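Local coordinates for uncharacterized protein MTH_862 (Methanothermobacter thermautotrophicus, PDB 2R47) that is of unknown function, belongs to an archaeal family of uncharacterised proteins, and forms a two-chain assembly whose central beta sheet runs on across the interface, at residues Lys13-Val18 and Ile144-Asp149; Ile55-Pro58 and Lys64-Lys67; Asp105-Val110 and Glu136-Asp141. All blocks are in the same frame, centred on the assembly; numbering follows the deposited sequence. Where two conformers were deposited one is given.

Contact 1 of 3, residues Lys13-Val18 and Ile144-Asp149; sequences KEHLGV and INADID. With SO4 (sulfate ion), chain F.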
loop_
_atom_site.group_PDB
_atom_site.type_symbol
_atom_site.label_atom_id
_atom_site.label_comp_id
_atom_site.label_asym_id
_atom_site.label_seq_id
_atom_site.Cartn_x
_atom_site.Cartn_y
_atom_site.Cartn_z
ATOM N N LYS A 13 7.920 4.621 -8.351
ATOM C CA LYS A 13 7.986 6.070 -8.688
ATOM C C LYS A 13 7.116 6.451 -9.891
ATOM O O LYS A 13 6.374 7.438 -9.827
ATOM C CB LYS A 13 9.443 6.539 -8.866
ATOM C CG LYS A 13 10.141 6.841 -7.538
ATOM C CD LYS A 13 11.548 7.419 -7.778
ATOM C CE LYS A 13 12.561 6.660 -6.981
ATOM N NZ LYS A 13 12.791 5.289 -7.578
ATOM N N GLU A 14 7.168 5.667 -10.966
ATOM C CA GLU A 14 6.362 5.961 -12.162
ATOM C C GLU A 14 4.893 5.673 -11.948
ATOM O O GLU A 14 4.059 6.308 -12.540
ATOM C CB GLU A 14 6.872 5.173 -13.367
ATOM C CG GLU A 14 8.327 5.582 -13.774
ATOM C CD GLU A 14 8.875 4.794 -14.938
ATOM O OE1 GLU A 14 8.065 4.350 -15.779
ATOM O OE2 GLU A 14 10.125 4.613 -15.014
ATOM N N HIS A 15 4.584 4.662 -11.137
ATOM C CA HIS A 15 3.191 4.357 -10.788
ATOM C C HIS A 15 2.530 5.567 -10.104
ATOM O O HIS A 15 1.436 6.029 -10.522
ATOM C CB HIS A 15 3.166 3.147 -9.848
ATOM C CG HIS A 15 1.820 2.497 -9.732
ATOM N ND1 HIS A 15 1.586 1.447 -8.880
ATOM C CD2 HIS A 15 0.652 2.716 -10.400
ATOM C CE1 HIS A 15 0.326 1.050 -9.004
ATOM N NE2 HIS A 15 -0.264 1.818 -9.912
ATOM N N LEU A 16 3.204 6.120 -9.092
ATOM C CA LEU A 16 2.710 7.350 -8.474
ATOM C C LEU A 16 2.661 8.519 -9.472
ATOM O O LEU A 16 1.701 9.318 -9.488
ATOM C CB LEU A 16 3.587 7.733 -7.255
ATOM C CG LEU A 16 3.723 6.673 -6.131
ATOM C CD1 LEU A 16 4.664 7.219 -5.033
ATOM C CD2 LEU A 16 2.351 6.311 -5.592
ATOM N N GLY A 17 3.703 8.632 -10.296
ATOM C CA GLY A 17 3.771 9.723 -11.286
ATOM C C GLY A 17 2.649 9.773 -12.307
ATOM O O GLY A 17 2.095 10.859 -12.588
ATOM N N VAL A 18 2.287 8.619 -12.869
ATOM C CA VAL A 18 1.164 8.605 -13.838
ATOM C C VAL A 18 -0.155 8.948 -13.149
ATOM O O VAL A 18 -1.049 9.518 -13.763
ATOM C CB VAL A 18 1.051 7.297 -14.649
ATOM C CG1 VAL A 18 2.348 7.052 -15.437
ATOM C CG2 VAL A 18 0.709 6.090 -13.739
ATOM N N ILE A 144 -5.633 3.060 -14.225
ATOM C CA ILE A 144 -4.236 2.753 -14.102
ATOM C C ILE A 144 -4.169 1.350 -13.508
ATOM O O ILE A 144 -4.744 1.107 -12.455
ATOM C CB ILE A 144 -3.542 3.762 -13.151
ATOM C CG1 ILE A 144 -3.564 5.160 -13.796
ATOM C CG2 ILE A 144 -2.077 3.317 -12.920
ATOM C CD1 ILE A 144 -3.343 6.305 -12.815
ATOM N N ASN A 145 -3.571 0.426 -14.251
ATOM C CA ASN A 145 -3.493 -0.974 -13.859
ATOM C C ASN A 145 -2.039 -1.377 -13.667
ATOM O O ASN A 145 -1.220 -1.083 -14.531
ATOM C CB ASN A 145 -4.128 -1.862 -14.932
ATOM C CG ASN A 145 -3.957 -3.345 -14.611
ATOM O OD1 ASN A 145 -4.209 -3.777 -13.495
ATOM N ND2 ASN A 145 -3.493 -4.115 -15.585
ATOM N N ALA A 146 -1.696 -2.045 -12.571
ATOM C CA ALA A 146 -0.304 -2.513 -12.432
ATOM C C ALA A 146 -0.236 -4.025 -12.252
ATOM O O ALA A 146 -1.149 -4.611 -11.636
ATOM C CB ALA A 146 0.349 -1.855 -11.213
ATOM N N ASP A 147 0.871 -4.655 -12.683
ATOM C CA ASP A 147 1.044 -6.057 -12.410
ATOM C C ASP A 147 2.205 -6.198 -11.463
ATOM O O ASP A 147 3.166 -5.447 -11.549
ATOM C CB ASP A 147 1.356 -6.864 -13.685
ATOM C CG ASP A 147 0.200 -6.855 -14.677
ATOM O OD1 ASP A 147 -0.954 -6.651 -14.296
ATOM O OD2 ASP A 147 0.457 -7.008 -15.867
ATOM N N ILE A 148 2.115 -7.189 -10.587
ATOM C CA ILE A 148 3.118 -7.412 -9.552
ATOM C C ILE A 148 3.674 -8.820 -9.713
ATOM O O ILE A 148 2.911 -9.771 -9.882
ATOM C CB ILE A 148 2.459 -7.382 -8.130
ATOM C CG1 ILE A 148 1.732 -6.067 -7.858
ATOM C CG2 ILE A 148 3.488 -7.740 -6.995
ATOM C CD1 ILE A 148 2.533 -4.823 -8.094
ATOM N N ASP A 149 4.994 -8.936 -9.658
ATOM C CA ASP A 149 5.629 -10.225 -9.510
ATOM C C ASP A 149 6.979 -10.093 -8.835
ATOM O O ASP A 149 7.593 -9.002 -8.804
ATOM C CB ASP A 149 5.654 -11.016 -10.829
ATOM C CG ASP A 149 6.721 -10.573 -11.757
ATOM O OD1 ASP A 149 7.424 -9.588 -11.456
ATOM O OD2 ASP A 149 6.867 -11.255 -12.801
HETATM S S SO4 F . 11.035 2.456 -8.357
HETATM O O1 SO4 F . 12.332 2.559 -7.678
HETATM O O2 SO4 F . 10.258 1.529 -7.491
HETATM O O3 SO4 F . 11.226 2.011 -9.727
HETATM O O4 SO4 F . 10.389 3.719 -8.421
HETATM O O HOH W 1 -2.783 0.631 -10.049
#
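His15 and Val18 on helix 11-22 face Ile144 and Ala146 on strand 142-154, the two segments running nearly antiparallel at 169° with their axes 10.0 Å apart at closest approach. No direct hydrogen bond joins them; apolar contacts and one bridging water do the work. The CG of His15 lies anti to the backbone N (chi1 -163°), which brings the end of the ring close to the strand, where His15 CE1 comes within 3.6 Å of Ala146 CB. The methyl CG2 of Ile144 meets the same ring at its edge, near the ring plane, 3.8 Å from His15 CD2. Also in plane at the edge is a water, 2.8 Å from His15 NE2; this water donates a hydrogen bond to Ile144 O at 3.1 Å. That link gives a buried ring nitrogen a polar partner and should limit rotation of the ring. One turn further along the helix, Val18 CG2 packs against Ile144 CG2 at 4.0 Å, so a single methyl of the isoleucine serves both helix residues. Away from the strand, Lys13 N (2.6 Å) and Lys13 NZ both donate hydrogen bonds to O4 of a sulfate, probably from the crystallisation liquor, which Ile12 N also binds. Around the contact, Phe9 of strand 4-10 stacks on His15 and Phe45 of helix 40-48 meets it edge-to-face. Strand 142-154 pairs with strand 118-125 on one edge and antiparallel with a strand of the second subunit, whose Ile148 also packs on His15.

Contact 2 of 3, residues Ile55-Pro58 and Lys64-Lys67; sequences IFIP and KARK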
loop_
_atom_site.group_PDB
_atom_site.type_symbol
_atom_site.label_atom_id
_atom_site.label_comp_id
_atom_site.label_asym_id
_atom_site.label_seq_id
_atom_site.Cartn_x
_atom_site.Cartn_y
_atom_site.Cartn_z
ATOM N N ILE A 55 -10.142 11.982 0.353
ATOM C CA ILE A 55 -10.942 11.176 1.286
ATOM C C ILE A 55 -10.945 9.690 0.900
ATOM O O ILE A 55 -10.712 9.336 -0.275
ATOM C CB ILE A 55 -12.441 11.654 1.368
ATOM C CG1 ILE A 55 -13.172 11.405 0.039
ATOM C CG2 ILE A 55 -12.575 13.183 1.763
ATOM C CD1 ILE A 55 -14.714 11.838 0.073
ATOM N N PHE A 56 -11.261 8.832 1.890
ATOM C CA PHE A 56 -11.345 7.368 1.663
ATOM C C PHE A 56 -12.789 6.980 1.930
ATOM O O PHE A 56 -13.323 7.293 3.007
ATOM C CB PHE A 56 -10.448 6.611 2.616
ATOM C CG PHE A 56 -10.659 5.101 2.541
ATOM C CD1 PHE A 56 -10.358 4.427 1.343
ATOM C CD2 PHE A 56 -11.218 4.392 3.602
ATOM C CE1 PHE A 56 -10.577 3.058 1.206
ATOM C CE2 PHE A 56 -11.452 3.010 3.477
ATOM C CZ PHE A 56 -11.145 2.353 2.284
ATOM N N ILE A 57 -13.401 6.327 0.953
ATOM C CA ILE A 57 -14.785 5.882 1.049
ATOM C C ILE A 57 -14.725 4.371 1.232
ATOM O O ILE A 57 -14.241 3.687 0.352
ATOM C CB ILE A 57 -15.541 6.235 -0.250
ATOM C CG1 ILE A 57 -15.616 7.763 -0.452
ATOM C CG2 ILE A 57 -16.947 5.555 -0.310
ATOM C CD1 ILE A 57 -15.828 8.099 -1.928
ATOM N N PRO A 58 -15.202 3.864 2.381
ATOM C CA PRO A 58 -15.198 2.429 2.593
ATOM C C PRO A 58 -16.330 1.741 1.818
ATOM O O PRO A 58 -17.512 2.093 1.953
ATOM C CB PRO A 58 -15.374 2.301 4.108
ATOM C CG PRO A 58 -16.258 3.478 4.489
ATOM C CD PRO A 58 -15.756 4.597 3.551
ATOM N N LYS A 64 -19.826 7.264 5.253
ATOM C CA LYS A 64 -18.746 6.884 6.175
ATOM C C LYS A 64 -17.349 7.339 5.685
ATOM O O LYS A 64 -16.324 6.979 6.272
ATOM C CB LYS A 64 -18.744 5.364 6.434
ATOM C CG LYS A 64 -19.843 4.854 7.431
ATOM C CD LYS A 64 -19.590 5.305 8.886
ATOM C CE LYS A 64 -18.397 4.588 9.553
ATOM N NZ LYS A 64 -17.633 5.462 10.525
ATOM N N ALA A 65 -17.309 8.173 4.632
ATOM C CA ALA A 65 -16.019 8.639 4.110
ATOM C C ALA A 65 -15.269 9.431 5.168
ATOM O O ALA A 65 -15.893 10.143 5.970
ATOM C CB ALA A 65 -16.216 9.449 2.853
ATOM N N ARG A 66 -13.942 9.270 5.194
ATOM C CA ARG A 66 -13.085 9.994 6.135
ATOM C C ARG A 66 -11.964 10.711 5.408
ATOM O O ARG A 66 -11.450 10.224 4.353
ATOM C CB ARG A 66 -12.495 9.041 7.203
ATOM C CG ARG A 66 -13.548 8.579 8.212
ATOM C CD ARG A 66 -12.933 7.891 9.409
ATOM N NE ARG A 66 -13.947 7.653 10.432
ATOM C CZ ARG A 66 -14.158 8.401 11.513
ATOM N NH1 ARG A 66 -13.415 9.475 11.777
ATOM N NH2 ARG A 66 -15.132 8.047 12.354
ATOM N N LYS A 67 -11.547 11.853 5.962
ATOM C CA LYS A 67 -10.386 12.538 5.397
ATOM C C LYS A 67 -9.147 11.632 5.447
ATOM O O LYS A 67 -8.928 10.921 6.421
ATOM C CB LYS A 67 -10.086 13.838 6.163
ATOM C CG LYS A 67 -11.266 14.804 6.127
ATOM C CD LYS A 67 -10.935 16.175 6.734
ATOM C CE LYS A 67 -12.237 16.990 6.818
ATOM N NZ LYS A 67 -11.966 18.414 7.217
#
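The carbonyl oxygen of Arg66 takes the N-H of Phe56 at 2.8 Å, N to O, with a nearly straight N-H...O angle of 164° and the donor in the carbonyl plane; Ile55 CA adds a C-H...O contact to that same oxygen. The return bond, Arg66 N to Phe56 O, is 3.0 Å, its donor tilted 20° from the plane, and Ala65 CA approaches Phe56 O as well. These two bonds make Phe56 and Arg66 a hydrogen-bonded pair in the antiparallel hairpin of strands 53-58 and 66-71. Ala65 CB packs against Ile57 CG1 (3.8 Å) and Ile55 CD1 (4.0 Å). Toward the turn, the ring of Pro58 crosses the Lys64 side chain at about a right angle, its CG 3.7 Å from Lys64 CB. A glycine in place of Pro58 would probably open a gap beside Lys64 CB and free the strand end to flex. Arg66 NH1 bonds to the carbonyl of Gly78, and Lys64 O to Tyr73 OH of the second subunit. Phe56 and Arg66 thus exchange the two backbone bonds of this contact, Ile55 and Ile57 bond to strand 28-33 and Ala65 to Ser81, while Ala65 CB and two isoleucine branches add apolar contact.

Contact 3 of 3, residues Asp105-Val110 and Glu136-Asp141; sequences DVKKLV and ELLDFD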
loop_
_atom_site.group_PDB
_atom_site.type_symbol
_atom_site.label_atom_id
_atom_site.label_comp_id
_atom_site.label_asym_id
_atom_site.label_seq_id
_atom_site.Cartn_x
_atom_site.Cartn_y
_atom_site.Cartn_z
ATOM N N ASP A 105 -24.754 -0.589 -6.543
ATOM C CA ASP A 105 -24.299 0.208 -5.395
ATOM C C ASP A 105 -23.115 1.069 -5.814
ATOM O O ASP A 105 -22.946 2.202 -5.326
ATOM C CB ASP A 105 -23.909 -0.651 -4.190
ATOM C CG ASP A 105 -25.123 -1.289 -3.489
ATOM O OD1 ASP A 105 -26.214 -0.686 -3.422
ATOM O OD2 ASP A 105 -24.964 -2.419 -3.010
ATOM N N VAL A 106 -22.294 0.510 -6.705
ATOM C CA VAL A 106 -21.165 1.267 -7.291
ATOM C C VAL A 106 -21.662 2.435 -8.142
ATOM O O VAL A 106 -21.150 3.541 -8.033
ATOM C CB VAL A 106 -20.177 0.357 -8.086
ATOM C CG1 VAL A 106 -19.152 1.199 -8.820
ATOM C CG2 VAL A 106 -19.451 -0.626 -7.119
ATOM N N LYS A 107 -22.656 2.204 -8.984
ATOM C CA LYS A 107 -23.182 3.287 -9.803
ATOM C C LYS A 107 -23.846 4.363 -8.960
ATOM O O LYS A 107 -23.825 5.547 -9.326
ATOM C CB LYS A 107 -24.162 2.766 -10.844
ATOM C CG LYS A 107 -23.560 1.896 -11.900
ATOM C CD LYS A 107 -24.753 1.366 -12.710
ATOM C CE LYS A 107 -24.355 0.469 -13.804
ATOM N NZ LYS A 107 -25.596 -0.179 -14.356
ATOM N N LYS A 108 -24.462 3.959 -7.849
ATOM C CA LYS A 108 -25.076 4.940 -6.943
ATOM C C LYS A 108 -23.980 5.767 -6.282
ATOM O O LYS A 108 -24.146 6.960 -6.064
ATOM C CB LYS A 108 -25.902 4.253 -5.857
ATOM C CG LYS A 108 -26.543 5.244 -4.893
ATOM C CD LYS A 108 -27.749 5.938 -5.537
ATOM C CE LYS A 108 -28.384 6.975 -4.597
ATOM N NZ LYS A 108 -28.303 6.557 -3.157
ATOM N N LEU A 109 -22.877 5.122 -5.924
ATOM C CA LEU A 109 -21.708 5.859 -5.384
ATOM C C LEU A 109 -21.224 6.902 -6.365
ATOM O O LEU A 109 -20.913 8.026 -5.981
ATOM C CB LEU A 109 -20.554 4.909 -5.062
ATOM C CG LEU A 109 -19.311 5.631 -4.543
ATOM C CD1 LEU A 109 -19.558 6.352 -3.183
ATOM C CD2 LEU A 109 -18.122 4.674 -4.458
ATOM N N VAL A 110 -21.139 6.516 -7.641
ATOM C CA VAL A 110 -20.632 7.425 -8.650
ATOM C C VAL A 110 -21.603 8.598 -8.746
ATOM O O VAL A 110 -21.189 9.752 -8.801
ATOM C CB VAL A 110 -20.399 6.719 -9.994
ATOM C CG1 VAL A 110 -19.983 7.752 -11.073
ATOM C CG2 VAL A 110 -19.303 5.643 -9.837
ATOM N N GLU A 136 -17.163 -2.510 -19.459
ATOM C CA GLU A 136 -18.449 -2.488 -20.175
ATOM C C GLU A 136 -19.603 -1.981 -19.307
ATOM O O GLU A 136 -20.574 -1.462 -19.833
ATOM C CB GLU A 136 -18.751 -3.848 -20.808
ATOM C CG GLU A 136 -17.637 -4.286 -21.754
ATOM C CD GLU A 136 -18.065 -5.377 -22.721
ATOM O OE1 GLU A 136 -19.264 -5.427 -23.078
ATOM O OE2 GLU A 136 -17.196 -6.175 -23.141
ATOM N N LEU A 137 -19.475 -2.107 -17.990
ATOM C CA LEU A 137 -20.547 -1.777 -17.054
ATOM C C LEU A 137 -20.460 -0.352 -16.567
ATOM O O LEU A 137 -21.475 0.201 -16.183
ATOM C CB LEU A 137 -20.555 -2.721 -15.834
ATOM C CG LEU A 137 -20.600 -4.242 -16.107
ATOM C CD1 LEU A 137 -20.731 -4.926 -14.797
ATOM C CD2 LEU A 137 -21.737 -4.608 -16.997
ATOM N N LEU A 138 -19.240 0.210 -16.530
ATOM C CA LEU A 138 -18.977 1.602 -16.044
ATOM C C LEU A 138 -18.295 2.428 -17.140
ATOM O O LEU A 138 -17.658 1.878 -18.002
ATOM C CB LEU A 138 -18.060 1.593 -14.817
ATOM C CG LEU A 138 -18.501 0.872 -13.554
ATOM C CD1 LEU A 138 -17.474 0.973 -12.432
ATOM C CD2 LEU A 138 -19.852 1.439 -13.094
ATOM N N ASP A 139 -18.417 3.747 -17.105
ATOM C CA ASP A 139 -17.752 4.608 -18.075
ATOM C C ASP A 139 -16.509 5.227 -17.406
ATOM O O ASP A 139 -16.569 6.378 -16.915
ATOM C CB ASP A 139 -18.729 5.696 -18.546
ATOM C CG ASP A 139 -18.108 6.671 -19.542
ATOM O OD1 ASP A 139 -17.135 6.322 -20.215
ATOM O OD2 ASP A 139 -18.608 7.807 -19.657
ATOM N N PHE A 140 -15.420 4.464 -17.328
ATOM C CA PHE A 140 -14.165 5.017 -16.764
ATOM C C PHE A 140 -13.564 6.079 -17.695
ATOM O O PHE A 140 -13.471 5.858 -18.918
ATOM C CB PHE A 140 -13.111 3.912 -16.557
ATOM C CG PHE A 140 -13.362 3.046 -15.387
ATOM C CD1 PHE A 140 -13.131 3.513 -14.093
ATOM C CD2 PHE A 140 -13.736 1.702 -15.576
ATOM C CE1 PHE A 140 -13.328 2.665 -12.964
ATOM C CE2 PHE A 140 -13.928 0.855 -14.484
ATOM C CZ PHE A 140 -13.730 1.333 -13.168
ATOM N N ASP A 141 -13.121 7.201 -17.116
ATOM C CA ASP A 141 -12.306 8.139 -17.871
ATOM C C ASP A 141 -10.849 7.730 -17.961
ATOM O O ASP A 141 -10.187 7.992 -18.955
ATOM C CB ASP A 141 -12.427 9.562 -17.303
ATOM C CG ASP A 141 -13.851 10.086 -17.399
ATOM O OD1 ASP A 141 -14.349 10.253 -18.528
ATOM O OD2 ASP A 141 -14.488 10.288 -16.354
#
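Leu138 meets Val106 and Lys107 of helix 103-113, and this apolar packing carries most of the contact. Its two methyls divide the work: CD1 lies 4.0 Å from Val106 CG1, and CD2 lies 3.9 Å from Lys107 CG. The leucine meets the valine at about a right angle and the lysine more obliquely. Val106 places CG1 anti to its own N (chi1 172°), and its bond from CA points toward the loop, whereas Leu138 gets there by its branched end. Leu138 is also where the chain leaves helical geometry after helix 134-137. Polar contact is slight, and no hydrogen bond crosses. Lys107 extends fully beyond CG, bringing its CE 3.7 Å from the carbonyl oxygen of Leu137, the last residue of helix 134-137. The charged end goes elsewhere: NZ forms a salt bridge with Glu104, one turn back on the same helix. Leu90 of strand 88-91 touches both Val106 and Leu138, and Trp134 also packs on Val106. The lysine therefore plays a double part, its CG touching Leu138 and its CE the Leu137 carbonyl oxygen while its ammonium stays paired on its own helix; the two elements meet by apolar packing, partly buried, with no hydrogen bond between them.

The three contacts are arranged around one mixed beta sheet. Along the chain, contact 1 closes the widest loop, from helix 11-22 to strand 142-154, and contacts 2 and 3 are nested inside it in series. Contact 2 lies within the sheet, on the hairpin toward its 74-78 side; contact 1 packs a helix against strand 142-154, at the edge of this chain's sheet, which the second subunit extends, with its centre about 23 Å from that of contact 2. Contact 3 joins helix 103-113 to the end of helix 134-137, just before that strand, its centre about 18 Å from that of contact 2, and these two touch through Ile57 CG2 and Leu109 CD1. All three contacts also lie within reach of the second subunit.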